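Local coordinates for putative transcriptional regulator (Methanosarcina mazei, PDB 3R0A), which is probably a DNA-binding transcriptional regulator built around a winged helix-turn-helix domain and assembled as a dimer, at residues 13-18 / 27-32; 32-37 / 46-51; 75-80 / 85-90. All blocks are in the same frame, centred on the assembly; numbering follows the deposited sequence.

Contact 1: 13-18 / 27-32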
loop_
_atom_site.group_PDB
_atom_site.type_symbol
_atom_site.label_atom_id
_atom_site.label_comp_id
_atom_site.label_asym_id
_atom_site.label_seq_id
_atom_site.Cartn_x
_atom_site.Cartn_y
_atom_site.Cartn_z
ATOM N N LYS B 13 -3.537 -9.596 7.267
ATOM C CA LYS B 13 -3.398 -11.008 6.964
ATOM C C LYS B 13 -2.997 -11.098 5.511
ATOM O O LYS B 13 -3.698 -10.592 4.629
ATOM C CB LYS B 13 -4.706 -11.738 7.228
ATOM C CG LYS B 13 -5.058 -11.806 8.727
ATOM C CD LYS B 13 -6.542 -11.487 8.997
ATOM C CE LYS B 13 -7.505 -12.501 8.368
ATOM N NZ LYS B 13 -8.846 -11.876 8.027
ATOM N N VAL B 14 -1.858 -11.738 5.269
ATOM C CA VAL B 14 -1.266 -11.860 3.942
ATOM C C VAL B 14 -2.214 -12.474 2.906
ATOM O O VAL B 14 -2.108 -12.201 1.707
ATOM C CB VAL B 14 0.038 -12.669 3.994
ATOM C CG1 VAL B 14 0.798 -12.511 2.696
ATOM C CG2 VAL B 14 0.925 -12.174 5.142
ATOM N N GLU B 15 -3.144 -13.302 3.368
ATOM C CA GLU B 15 -4.008 -14.015 2.434
ATOM C C GLU B 15 -5.244 -13.216 2.108
ATOM O O GLU B 15 -5.781 -13.360 1.029
ATOM C CB GLU B 15 -4.325 -15.432 2.923
ATOM C CG GLU B 15 -3.113 -16.355 2.721
ATOM C CD GLU B 15 -3.402 -17.848 2.965
ATOM O OE1 GLU B 15 -4.456 -18.206 3.579
ATOM O OE2 GLU B 15 -2.558 -18.663 2.517
ATOM N N ASP B 16 -5.673 -12.370 3.052
ATOM C CA ASP B 16 -6.605 -11.286 2.756
ATOM C C ASP B 16 -6.042 -10.349 1.661
ATOM O O ASP B 16 -6.786 -9.827 0.829
ATOM C CB ASP B 16 -6.919 -10.504 4.026
ATOM C CG ASP B 16 -7.962 -11.192 4.889
ATOM O OD1 ASP B 16 -8.360 -12.344 4.565
ATOM O OD2 ASP B 16 -8.406 -10.580 5.898
ATOM N N VAL B 17 -4.732 -10.163 1.646
ATOM C CA VAL B 17 -4.127 -9.269 0.679
ATOM C C VAL B 17 -4.164 -9.885 -0.710
ATOM O O VAL B 17 -4.441 -9.207 -1.716
ATOM C CB VAL B 17 -2.677 -8.905 1.070
ATOM C CG1 VAL B 17 -1.932 -8.280 -0.084
ATOM C CG2 VAL B 17 -2.693 -7.949 2.246
ATOM N N ILE B 18 -3.870 -11.179 -0.749
ATOM C CA ILE B 18 -3.943 -11.961 -1.957
ATOM C C ILE B 18 -5.384 -12.095 -2.392
ATOM O O ILE B 18 -5.661 -11.982 -3.578
ATOM C CB ILE B 18 -3.283 -13.367 -1.792
ATOM C CG1 ILE B 18 -1.762 -13.203 -1.631
ATOM C CG2 ILE B 18 -3.622 -14.290 -3.011
ATOM C CD1 ILE B 18 -1.020 -14.518 -1.539
ATOM N N ALA B 27 -13.341 -19.661 -1.057
ATOM C CA ALA B 27 -13.376 -20.857 -1.869
ATOM C C ALA B 27 -12.397 -20.803 -3.038
ATOM O O ALA B 27 -11.643 -21.758 -3.221
ATOM C CB ALA B 27 -14.803 -21.100 -2.355
ATOM N N ASP B 28 -12.388 -19.690 -3.806
ATOM C CA ASP B 28 -11.439 -19.501 -4.919
ATOM C C ASP B 28 -10.029 -19.672 -4.445
ATOM O O ASP B 28 -9.168 -20.191 -5.161
ATOM C CB ASP B 28 -11.481 -18.079 -5.509
ATOM C CG ASP B 28 -12.782 -17.733 -6.171
ATOM O OD1 ASP B 28 -13.519 -18.649 -6.619
ATOM O OD2 ASP B 28 -13.055 -16.506 -6.250
ATOM N N LEU B 29 -9.773 -19.164 -3.251
ATOM C CA LEU B 29 -8.433 -19.181 -2.718
ATOM C C LEU B 29 -8.052 -20.618 -2.369
ATOM O O LEU B 29 -6.967 -21.091 -2.732
ATOM C CB LEU B 29 -8.336 -18.255 -1.497
ATOM C CG LEU B 29 -7.046 -18.451 -0.703
ATOM C CD1 LEU B 29 -5.845 -17.814 -1.431
ATOM C CD2 LEU B 29 -7.214 -17.941 0.715
ATOM N N ASN B 30 -8.962 -21.296 -1.664
ATOM C CA ASN B 30 -8.826 -22.728 -1.373
ATOM C C ASN B 30 -8.699 -23.609 -2.616
ATOM O O ASN B 30 -8.015 -24.619 -2.592
ATOM C CB ASN B 30 -9.972 -23.213 -0.498
ATOM C CG ASN B 30 -9.724 -22.946 0.981
ATOM O OD1 ASN B 30 -10.643 -23.009 1.794
ATOM N ND2 ASN B 30 -8.477 -22.653 1.334
ATOM N N VAL B 31 -9.346 -23.216 -3.710
ATOM C CA VAL B 31 -9.102 -23.886 -4.989
ATOM C C VAL B 31 -7.701 -23.555 -5.492
ATOM O O VAL B 31 -6.980 -24.449 -5.888
ATOM C CB VAL B 31 -10.186 -23.589 -6.037
ATOM C CG1 VAL B 31 -9.681 -23.844 -7.443
ATOM C CG2 VAL B 31 -11.473 -24.378 -5.729
HETATM N N MSE B 32 -7.309 -22.285 -5.469
HETATM C CA MSE B 32 -5.943 -21.948 -5.862
HETATM C C MSE B 32 -4.924 -22.725 -5.017
HETATM O O MSE B 32 -3.926 -23.206 -5.572
HETATM C CB MSE B 32 -5.670 -20.457 -5.718
HETATM C CG MSE B 32 -4.304 -19.992 -6.244
HETATM SE SE MSE B 32 -4.279 -18.063 -6.035
HETATM C CE MSE B 32 -3.244 -17.569 -7.527
#

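Contact 2: 32-37 / 46-51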
loop_
_atom_site.group_PDB
_atom_site.type_symbol
_atom_site.label_atom_id
_atom_site.label_comp_id
_atom_site.label_asym_id
_atom_site.label_seq_id
_atom_site.Cartn_x
_atom_site.Cartn_y
_atom_site.Cartn_z
HETATM N N MSE B 32 -7.309 -22.285 -5.469
HETATM C CA MSE B 32 -5.943 -21.948 -5.862
HETATM C C MSE B 32 -4.924 -22.725 -5.017
HETATM O O MSE B 32 -3.926 -23.206 -5.572
HETATM C CB MSE B 32 -5.670 -20.457 -5.718
HETATM C CG MSE B 32 -4.304 -19.992 -6.244
HETATM SE SE MSE B 32 -4.279 -18.063 -6.035
HETATM C CE MSE B 32 -3.244 -17.569 -7.527
ATOM N N LYS B 33 -5.185 -22.831 -3.700
ATOM C CA LYS B 33 -4.289 -23.528 -2.744
ATOM C C LYS B 33 -4.178 -25.001 -3.154
ATOM O O LYS B 33 -3.078 -25.558 -3.160
ATOM C CB LYS B 33 -4.785 -23.468 -1.281
ATOM C CG LYS B 33 -5.000 -22.093 -0.648
ATOM C CD LYS B 33 -3.753 -21.457 -0.028
ATOM C CE LYS B 33 -3.666 -21.650 1.495
ATOM N NZ LYS B 33 -4.958 -21.377 2.193
ATOM N N SER B 34 -5.321 -25.603 -3.504
ATOM C CA SER B 34 -5.383 -26.969 -4.001
ATOM C C SER B 34 -4.455 -27.265 -5.183
ATOM O O SER B 34 -3.851 -28.341 -5.255
ATOM C CB SER B 34 -6.808 -27.309 -4.396
ATOM O OG SER B 34 -7.361 -28.219 -3.466
ATOM N N PHE B 35 -4.378 -26.317 -6.117
ATOM C CA PHE B 35 -3.499 -26.436 -7.265
ATOM C C PHE B 35 -2.061 -26.279 -6.790
ATOM O O PHE B 35 -1.181 -27.053 -7.182
ATOM C CB PHE B 35 -3.817 -25.365 -8.308
ATOM C CG PHE B 35 -4.906 -25.740 -9.270
ATOM C CD1 PHE B 35 -6.190 -25.242 -9.115
ATOM C CD2 PHE B 35 -4.650 -26.580 -10.353
ATOM C CE1 PHE B 35 -7.205 -25.578 -10.040
ATOM C CE2 PHE B 35 -5.654 -26.912 -11.271
ATOM C CZ PHE B 35 -6.930 -26.420 -11.110
ATOM N N LEU B 36 -1.848 -25.269 -5.936
ATOM C CA LEU B 36 -0.530 -24.970 -5.373
ATOM C C LEU B 36 0.067 -26.128 -4.563
ATOM O O LEU B 36 1.270 -26.361 -4.596
ATOM C CB LEU B 36 -0.589 -23.689 -4.523
ATOM C CG LEU B 36 -0.596 -22.364 -5.316
ATOM C CD1 LEU B 36 -0.738 -21.179 -4.393
ATOM C CD2 LEU B 36 0.643 -22.204 -6.177
ATOM N N ASN B 37 -0.798 -26.838 -3.846
ATOM C CA ASN B 37 -0.434 -27.984 -3.036
ATOM C C ASN B 37 0.001 -29.204 -3.877
ATOM O O ASN B 37 0.728 -30.060 -3.381
ATOM C CB ASN B 37 -1.615 -28.328 -2.120
ATOM C CG ASN B 37 -1.306 -29.439 -1.157
ATOM O OD1 ASN B 37 -0.407 -29.325 -0.321
ATOM N ND2 ASN B 37 -2.053 -30.534 -1.265
ATOM N N ASP B 46 -14.306 -31.921 -11.996
ATOM C CA ASP B 46 -14.947 -33.086 -11.395
ATOM C C ASP B 46 -14.042 -33.722 -10.331
ATOM O O ASP B 46 -14.470 -33.944 -9.195
ATOM C CB ASP B 46 -15.356 -34.102 -12.465
ATOM C CG ASP B 46 -16.667 -33.740 -13.152
ATOM O OD1 ASP B 46 -16.938 -34.309 -14.233
ATOM O OD2 ASP B 46 -17.440 -32.896 -12.629
ATOM N N ALA B 47 -12.786 -33.985 -10.693
ATOM C CA ALA B 47 -11.804 -34.517 -9.747
ATOM C C ALA B 47 -11.632 -33.598 -8.533
ATOM O O ALA B 47 -11.586 -34.050 -7.387
ATOM C CB ALA B 47 -10.461 -34.734 -10.450
ATOM N N LEU B 48 -11.546 -32.299 -8.799
ATOM C CA LEU B 48 -11.286 -31.312 -7.773
ATOM C C LEU B 48 -12.467 -31.167 -6.836
ATOM O O LEU B 48 -12.296 -30.892 -5.644
ATOM C CB LEU B 48 -11.005 -29.976 -8.443
ATOM C CG LEU B 48 -10.059 -28.965 -7.822
ATOM C CD1 LEU B 48 -8.756 -29.606 -7.381
ATOM C CD2 LEU B 48 -9.814 -27.922 -8.883
ATOM N N SER B 49 -13.666 -31.341 -7.392
ATOM C CA SER B 49 -14.904 -31.260 -6.627
ATOM C C SER B 49 -14.959 -32.386 -5.604
ATOM O O SER B 49 -15.491 -32.218 -4.503
ATOM C CB SER B 49 -16.109 -31.337 -7.559
ATOM O OG SER B 49 -17.199 -30.615 -7.016
ATOM N N LYS B 50 -14.407 -33.536 -5.991
ATOM C CA LYS B 50 -14.275 -34.683 -5.104
ATOM C C LYS B 50 -13.126 -34.450 -4.126
ATOM O O LYS B 50 -13.226 -34.818 -2.945
ATOM C CB LYS B 50 -14.037 -35.973 -5.908
ATOM C CG LYS B 50 -15.148 -36.347 -6.908
ATOM C CD LYS B 50 -16.357 -36.996 -6.232
ATOM C CE LYS B 50 -17.143 -37.879 -7.217
ATOM N NZ LYS B 50 -18.384 -38.444 -6.588
ATOM N N SER B 51 -12.052 -33.832 -4.629
ATOM C CA SER B 51 -10.819 -33.606 -3.867
ATOM C C SER B 51 -11.075 -32.738 -2.643
ATOM O O SER B 51 -10.562 -33.013 -1.552
ATOM C CB SER B 51 -9.748 -32.966 -4.762
ATOM O OG SER B 51 -8.471 -32.955 -4.143
#

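Contact 3: 75-80 / 85-90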
loop_
_atom_site.group_PDB
_atom_site.type_symbol
_atom_site.label_atom_id
_atom_site.label_comp_id
_atom_site.label_asym_id
_atom_site.label_seq_id
_atom_site.Cartn_x
_atom_site.Cartn_y
_atom_site.Cartn_z
ATOM N N SER B 75 -5.595 -27.062 -20.400
ATOM C CA SER B 75 -5.515 -27.992 -21.533
ATOM C C SER B 75 -6.802 -28.825 -21.691
ATOM O O SER B 75 -7.800 -28.561 -21.018
ATOM C CB SER B 75 -4.288 -28.906 -21.381
ATOM O OG SER B 75 -4.086 -29.669 -22.552
ATOM N N GLN B 76 -6.764 -29.822 -22.588
ATOM C CA GLN B 76 -7.912 -30.715 -22.884
ATOM C C GLN B 76 -7.530 -32.172 -22.826
ATOM O O GLN B 76 -6.551 -32.569 -23.448
ATOM C CB GLN B 76 -8.327 -30.528 -24.314
ATOM C CG GLN B 76 -9.410 -29.585 -24.599
ATOM C CD GLN B 76 -9.597 -29.489 -26.069
ATOM O OE1 GLN B 76 -9.364 -28.446 -26.646
ATOM N NE2 GLN B 76 -9.984 -30.593 -26.707
ATOM N N GLN B 77 -8.322 -32.978 -22.125
ATOM C CA GLN B 77 -8.283 -34.431 -22.284
ATOM C C GLN B 77 -9.457 -34.870 -23.184
ATOM O O GLN B 77 -10.589 -34.924 -22.748
ATOM C CB GLN B 77 -8.293 -35.108 -20.899
ATOM C CG GLN B 77 -8.785 -36.559 -20.861
ATOM C CD GLN B 77 -9.380 -36.957 -19.508
ATOM O OE1 GLN B 77 -9.866 -38.089 -19.332
ATOM N NE2 GLN B 77 -9.347 -36.022 -18.544
ATOM N N ASN B 78 -9.177 -35.134 -24.453
ATOM C CA ASN B 78 -10.175 -35.663 -25.385
ATOM C C ASN B 78 -10.747 -37.005 -24.899
ATOM O O ASN B 78 -10.040 -37.789 -24.270
ATOM C CB ASN B 78 -9.598 -35.727 -26.804
ATOM C CG ASN B 78 -9.432 -34.311 -27.448
ATOM O OD1 ASN B 78 -9.484 -33.279 -26.752
ATOM N ND2 ASN B 78 -9.228 -34.267 -28.769
ATOM N N LEU B 79 -12.045 -37.226 -25.137
ATOM C CA LEU B 79 -12.770 -38.405 -24.605
ATOM C C LEU B 79 -13.159 -39.379 -25.723
ATOM O O LEU B 79 -13.324 -38.947 -26.856
ATOM C CB LEU B 79 -14.044 -37.972 -23.844
ATOM C CG LEU B 79 -14.025 -37.039 -22.621
ATOM C CD1 LEU B 79 -15.457 -36.711 -22.238
ATOM C CD2 LEU B 79 -13.264 -37.623 -21.445
ATOM N N ASP B 80 -13.327 -40.664 -25.395
ATOM C CA ASP B 80 -13.679 -41.729 -26.373
ATOM C C ASP B 80 -14.829 -41.370 -27.281
ATOM O O ASP B 80 -14.729 -41.485 -28.495
ATOM C CB ASP B 80 -14.026 -43.044 -25.683
ATOM C CG ASP B 80 -12.808 -43.737 -25.097
ATOM O OD1 ASP B 80 -11.665 -43.420 -25.518
ATOM O OD2 ASP B 80 -13.000 -44.601 -24.204
ATOM N N VAL B 85 -12.895 -32.707 -21.821
ATOM C CA VAL B 85 -12.972 -32.181 -20.466
ATOM C C VAL B 85 -11.725 -31.283 -20.264
ATOM O O VAL B 85 -10.585 -31.722 -20.480
ATOM C CB VAL B 85 -13.051 -33.358 -19.461
ATOM C CG1 VAL B 85 -11.939 -34.339 -19.725
ATOM C CG2 VAL B 85 -13.043 -32.896 -18.013
ATOM N N TYR B 86 -11.949 -30.015 -19.905
ATOM C CA TYR B 86 -10.857 -29.071 -19.674
ATOM C C TYR B 86 -10.073 -29.558 -18.495
ATOM O O TYR B 86 -10.640 -30.000 -17.511
ATOM C CB TYR B 86 -11.365 -27.680 -19.355
ATOM C CG TYR B 86 -11.927 -26.900 -20.515
ATOM C CD1 TYR B 86 -11.158 -26.637 -21.666
ATOM C CD2 TYR B 86 -13.223 -26.389 -20.454
ATOM C CE1 TYR B 86 -11.677 -25.910 -22.710
ATOM C CE2 TYR B 86 -13.749 -25.652 -21.499
ATOM C CZ TYR B 86 -12.985 -25.419 -22.615
ATOM O OH TYR B 86 -13.550 -24.678 -23.653
ATOM N N ILE B 87 -8.764 -29.523 -18.602
ATOM C CA ILE B 87 -7.914 -29.758 -17.417
ATOM C C ILE B 87 -6.983 -28.566 -17.166
ATOM O O ILE B 87 -6.573 -27.905 -18.114
ATOM C CB ILE B 87 -7.102 -31.070 -17.509
ATOM C CG1 ILE B 87 -6.435 -31.197 -18.883
ATOM C CG2 ILE B 87 -7.995 -32.279 -17.125
ATOM C CD1 ILE B 87 -5.375 -32.342 -18.967
ATOM N N TYR B 88 -6.642 -28.326 -15.898
ATOM C CA TYR B 88 -5.900 -27.118 -15.498
ATOM C C TYR B 88 -4.629 -27.412 -14.744
ATOM O O TYR B 88 -4.570 -28.353 -13.956
ATOM C CB TYR B 88 -6.788 -26.210 -14.643
ATOM C CG TYR B 88 -8.099 -25.894 -15.305
ATOM C CD1 TYR B 88 -8.249 -24.726 -16.052
ATOM C CD2 TYR B 88 -9.196 -26.773 -15.204
ATOM C CE1 TYR B 88 -9.444 -24.422 -16.658
ATOM C CE2 TYR B 88 -10.395 -26.485 -15.836
ATOM C CZ TYR B 88 -10.504 -25.302 -16.558
ATOM O OH TYR B 88 -11.670 -24.961 -17.185
ATOM N N LYS B 89 -3.598 -26.619 -15.000
ATOM C CA LYS B 89 -2.346 -26.728 -14.221
ATOM C C LYS B 89 -1.901 -25.334 -13.748
ATOM O O LYS B 89 -1.867 -24.381 -14.516
ATOM C CB LYS B 89 -1.244 -27.483 -14.997
ATOM C CG LYS B 89 -0.006 -27.887 -14.178
ATOM C CD LYS B 89 1.254 -27.084 -14.548
ATOM C CE LYS B 89 2.057 -27.744 -15.667
ATOM N NZ LYS B 89 3.189 -28.527 -15.087
ATOM N N ILE B 90 -1.608 -25.219 -12.459
ATOM C CA ILE B 90 -1.234 -23.914 -11.907
ATOM C C ILE B 90 0.098 -23.471 -12.520
ATOM O O ILE B 90 0.999 -24.280 -12.659
ATOM C CB ILE B 90 -1.232 -23.914 -10.353
ATOM C CG1 ILE B 90 -1.230 -22.473 -9.820
ATOM C CG2 ILE B 90 -0.098 -24.836 -9.755
ATOM C CD1 ILE B 90 -2.077 -22.288 -8.601
#

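Contact 1: 13-18 / 27-32
Leu29 reaches from helix 26-37 to the start of helix 14-22 and meets two side chains there, Glu15 and Ile18, which lie one turn apart. Its own conformation makes this possible: CG stands anti to the backbone N (chi1 167°), which directs the branch toward helix 14-22. The two methyls then divide the work. CD2 approaches the carboxylate end of Glu15, 4.0 Å from OE1, while CD1 comes to 4.5 Å from CG2 of Ile18, a loose apolar contact.

Glu15 swings CG beside its backbone N and is extended beyond it, and its chain crosses that of Leu29 at about a right angle. At this crossing the methyl lies near OE1, a van der Waals approach with no hydrogen bond, and the polar work of the carboxylate is done by other partners. OE2 accepts a hydrogen bond from Trp118 NE1 of the second subunit and another from the amine of Ser1, a residue probably left over from the expression tag, while OE1 makes a long, weak ion pair with Lys33. The indole N-H and the lysine should help to hold the carboxylate in place and would be expected to favour its charged form.

Ile18 is buried and packs with Trp118 of the second subunit as well as with Leu29. At the helix start Lys13 occupies the N-cap position and forms an ion pair with Asp16, modelled so close that its details are doubtful.

With only 138 Å² buried between the segments, this is a light helix-to-helix contact, in which the first helix of a DnaD N-terminal-type domain rests on the second where the other subunit of the dimer also packs.

Contact 2: 32-37 / 46-51
Ser34 and Leu48 are the residues whose CA atoms come nearest, 8.2 Å apart, where helix 26-37 passes helix 45-51. Each segment keeps its helical hydrogen bonding, for example Leu36 N to Met32 O and Ser51 N to Ala47 O. No hydrogen bond runs between them, so side chains alone make the contact.

Leu48 carries the contact from helix 45-51 and sends its two methyls to different neighbours. CD2 lies 3.7 Å from Phe35 CE1 and 3.9 Å from CZ, meeting the far end of the ring obliquely. CD1 comes to 4.2 Å from Ser34 CB, so the serine contributes its carbon here. Phe35 does not leave its helix straight at Leu48: its CG is placed beside the backbone N (chi1 -86°), and CE1 and CZ are the ring atoms that reach the leucine, the two side chains crossing at about a right angle.

The same phenylalanine also packs on Val63 of helix 56-68 and on Tyr88 and Ile90 of strand 84-90, while Leu48 touches Val59 and Ile43. Leu48 and Phe35 thus join a hydrophobic cluster shared by three helices and a strand, an arrangement consistent with the core of a winged helix-turn-helix domain.

Contact 3: 75-80 / 85-90
Val85 places CG1 between its backbone N and carbonyl carbon (chi1 52°), which turns that methyl onto Gln77 of the facing strand. Gln77 has CG anti to its N and is extended beyond it, and its chain runs alongside Val85, pointing the same way. The methyl therefore lies against the length of the glutamine, as near as 3.3 Å to NE2. Leu79, beyond the end of the strand, crosses Val85 at about a right angle and adds CD2 at 3.9 Å from CG1. On the same face as Val85 and Gln77, Ile87 CG1 lies 4.0 Å from Ser75 CB.

The strands are antiparallel. Ser75 and Ile87 form a hydrogen-bonded pair: Ser75 N gives a short 2.6 Å bond to Ile87 O, and Ile87 N returns one of 2.8 Å to Ser75 O. Gln77 and Val85 form the next such pair, in which Gln77 N donates to Val85 O at 3.1 Å and the return bond from Val85 N is weak. Between them lies the non-hydrogen-bonded pair Gln76 and Tyr86. Tyr86 CA makes a CA-H...O contact with Ser75 O (3.4 Å), and this oxygen also lies at the edge of the Tyr86 ring, in its plane.

Tyr86 stands on the face opposite Val85, Ile87 and Gln77, beside Tyr84 and in a cation-pi contact with Arg74. This outer part of the hairpin 72-78/84-90 resembles the wing of a winged helix domain. Ser75 and Ile87 rest on Trp42, and further along strand 84-90 the backbone of Tyr88 is hydrogen-bonded to that of Ile43, while Ile90 packs on Met32 and Leu36 of helix 26-37.

Overall arrangement
The three contacts follow one another along the chain, each closing before the next opens. Helix 26-37 links the first two, whose centres lie about 14 Å apart: contact 1 uses its earlier part, contact 2 its later part, and Met32 is the residue where the two ranges overlap. Contact 3, in the hairpin 72-78/84-90, is centred about 14 Å from contact 2 and 25 Å from contact 1. Ile90, at the base of the hairpin, packs against the same helix and so fastens the hairpin to it. Contacts 1 and 2 also touch the second subunit, whereas contact 3 does not, a division consistent with a dimer-facing side and a projecting wing.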